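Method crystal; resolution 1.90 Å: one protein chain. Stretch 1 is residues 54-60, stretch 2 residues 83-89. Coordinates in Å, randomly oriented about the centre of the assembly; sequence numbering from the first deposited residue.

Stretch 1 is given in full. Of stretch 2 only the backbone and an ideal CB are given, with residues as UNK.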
# COMPACT_ATOMS: atom_id res chain seq x y z
N GLY A 54 16.82 9.22 8.88
CA GLY A 54 17.86 8.26 8.62
C GLY A 54 19.23 8.92 8.81
O GLY A 54 19.35 10.15 8.89
N LEU A 55 20.27 8.08 8.88
CA LEU A 55 21.65 8.57 9.02
C LEU A 55 22.11 9.47 7.87
O LEU A 55 22.94 10.38 8.06
CB LEU A 55 22.63 7.39 9.15
CG LEU A 55 22.38 6.47 10.36
CD1 LEU A 55 23.35 5.28 10.29
CD2 LEU A 55 22.47 7.22 11.64
N ARG A 56 21.59 9.21 6.68
CA ARG A 56 21.87 10.04 5.50
C ARG A 56 21.15 11.37 5.50
O ARG A 56 21.45 12.22 4.66
CB ARG A 56 21.51 9.27 4.20
CG ARG A 56 22.17 7.85 4.06
CD ARG A 56 23.71 7.95 3.89
NE ARG A 56 24.10 8.53 2.61
CZ ARG A 56 25.33 8.75 2.18
NH1 ARG A 56 26.36 8.56 2.99
NH2 ARG A 56 25.54 9.18 0.96
N GLN A 57 20.17 11.52 6.36
CA GLN A 57 19.29 12.68 6.38
C GLN A 57 19.61 13.57 7.56
O GLN A 57 19.50 14.79 7.50
CB GLN A 57 17.83 12.18 6.53
CG GLN A 57 17.39 11.20 5.45
CD GLN A 57 15.91 10.88 5.65
OE1 GLN A 57 15.47 10.65 6.81
NE2 GLN A 57 15.11 11.00 4.59
N VAL A 58 19.97 12.97 8.69
CA VAL A 58 19.95 13.70 9.97
C VAL A 58 20.82 14.98 9.99
O VAL A 58 20.38 16.00 10.50
CB VAL A 58 20.29 12.78 11.18
CG1 VAL A 58 21.76 12.40 11.18
CG2 VAL A 58 19.83 13.47 12.45
N LEU A 59 21.97 15.00 9.33
CA LEU A 59 22.82 16.19 9.44
C LEU A 59 22.28 17.41 8.66
O LEU A 59 22.52 18.56 9.03
CB LEU A 59 24.26 15.87 9.01
CG LEU A 59 25.06 15.08 10.07
CD1 LEU A 59 26.50 14.88 9.63
CD2 LEU A 59 24.99 15.78 11.41
N ARG A 60 21.49 17.13 7.63
CA ARG A 60 20.81 18.18 6.85
C ARG A 60 19.64 18.78 7.64
O ARG A 60 19.15 19.84 7.34
CB ARG A 60 20.35 17.56 5.50
CG ARG A 60 18.89 17.19 5.53
CD ARG A 60 18.34 16.83 4.16
NE ARG A 60 18.42 15.40 3.87
CZ ARG A 60 19.25 14.84 2.99
NH1 ARG A 60 20.08 15.60 2.27
NH2 ARG A 60 19.22 13.51 2.81
N UNK A 83 29.79 1.11 10.73
CA UNK A 83 28.55 1.34 9.99
C UNK A 83 28.05 2.75 10.18
O UNK A 83 27.75 3.37 9.24
CB UNK A 83 27.47 0.35 10.42
N UNK A 84 27.89 3.23 11.42
CA UNK A 84 27.29 4.57 11.63
C UNK A 84 28.14 5.66 11.02
O UNK A 84 27.61 6.53 10.29
CB UNK A 84 27.10 4.85 13.12
N UNK A 85 29.47 5.63 11.25
CA UNK A 85 30.37 6.60 10.64
C UNK A 85 30.34 6.59 9.11
O UNK A 85 30.29 7.64 8.51
CB UNK A 85 31.80 6.34 11.12
N UNK A 86 30.28 5.42 8.50
CA UNK A 86 30.16 5.28 7.04
C UNK A 86 28.86 5.88 6.48
O UNK A 86 28.87 6.50 5.47
CB UNK A 86 30.24 3.80 6.66
N UNK A 87 27.73 5.65 7.14
CA UNK A 87 26.47 6.19 6.66
C UNK A 87 26.37 7.70 6.92
O UNK A 87 25.90 8.48 6.07
CB UNK A 87 25.30 5.46 7.33
N UNK A 88 26.87 8.11 8.07
CA UNK A 88 26.94 9.53 8.37
C UNK A 88 27.92 10.25 7.49
O UNK A 88 27.85 11.47 7.41
CB UNK A 88 27.31 9.75 9.84
N UNK A 89 28.87 9.55 6.88
CA UNK A 89 29.88 10.20 6.03
C UNK A 89 31.05 10.78 6.78
O UNK A 89 31.63 11.80 6.37
CB UNK A 89 29.23 11.32 5.21

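Position 83 opens the helical part of this stretch with its CA-to-CB bond sideways to stretch 1 and nothing of that stretch within 5.5 Å of the ideal CB. The contact sets no rule here beyond helical backbone angles, and many side chains would fit. The residue is Val83, which makes no contact across.

Position 84 is also sideways, but its ideal CB lies 4.7 Å from CD1 of Leu55. A methyl group that close invites an apolar side chain long enough to reach it, such as leucine, isoleucine or methionine. Leu84 takes the m,t rotamer and sets its CD2 3.9 Å from CD1 of Leu55.

Position 85 points away and has nothing of stretch 1 in reach, so the contact leaves the choice open. Its N has no bond to the preceding turn, where the helix is kinked, so proline joins the candidates. Pro85 fills it.

At 86 the bond is sideways and the ideal CB again has no neighbour from stretch 1; a long polar residue would be as acceptable as a small one. Arg86 bonds its NH1 elsewhere in the structure.

Position 87 is more tightly defined. The ideal CB is 3.6 Å from CD1 of Leu55 and 4.5 Å from CD of Arg56, so the base of the side chain must tolerate a methyl group, while the nearby arginine makes an acid or a neutral polar group reasonable further out. The only hydrogen bond between the stretches, however, needs no particular side chain: NH1 of Arg56 donates to the backbone O of 87 at 3.1 Å, with that oxygen at the guanidinium edge, near its plane. Glu87 meets the apolar demand with its CB, and its OE1 comes 3.9 Å from CD of Arg56. Its OE2 receives a weak hydrogen bond from NH2 of Arg86 at 3.4 Å, part of a salt bridge.

Position 88 starts away from stretch 1, yet its ideal CB is 4.8 Å from O of Leu55 and 5.2 Å from CD1 of Leu59, with CG1 of Val58 also offering an apolar surface. A flexible aliphatic chain that can turn back suits it: leucine or methionine. Leu88 does so with off-well angles, chi1 -91° and chi2 -23°. Its CD1 reaches 3.8 Å from CG1 of Val58, 4.1 Å from CB of Leu55 and 3.4 Å from O of Leu55.

Position 89 leaves the helix with phi 83°, which favours glycine, with asparagine a possible alternative. Gly89 is found there.

Stretch 2 83-89: VLPRELG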
# COMPACT_ATOMS: atom_id res chain seq x y z
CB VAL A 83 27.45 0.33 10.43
CG1 VAL A 83 26.05 0.60 9.77
CG2 VAL A 83 27.91 -1.13 10.14
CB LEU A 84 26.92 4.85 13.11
CG LEU A 84 26.11 3.76 13.87
CD1 LEU A 84 25.73 4.14 15.30
CD2 LEU A 84 24.91 3.19 13.14
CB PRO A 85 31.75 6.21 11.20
CG PRO A 85 31.46 5.53 12.41
CD PRO A 85 30.22 4.74 12.17
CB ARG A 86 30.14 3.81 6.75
CG ARG A 86 30.30 3.34 5.41
CD ARG A 86 30.23 1.79 5.54
NE ARG A 86 28.83 1.42 5.61
CZ ARG A 86 28.29 0.25 5.93
NH1 ARG A 86 28.99 -0.82 6.34
NH2 ARG A 86 26.93 0.20 5.83
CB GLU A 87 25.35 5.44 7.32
CG GLU A 87 25.32 3.95 6.93
CD GLU A 87 24.99 3.77 5.43
OE1 GLU A 87 23.89 4.21 4.99
OE2 GLU A 87 25.79 3.19 4.70
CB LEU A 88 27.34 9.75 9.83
CG LEU A 88 26.38 9.91 10.99
CD1 LEU A 88 24.94 10.36 10.75
CD2 LEU A 88 26.42 8.75 12.00
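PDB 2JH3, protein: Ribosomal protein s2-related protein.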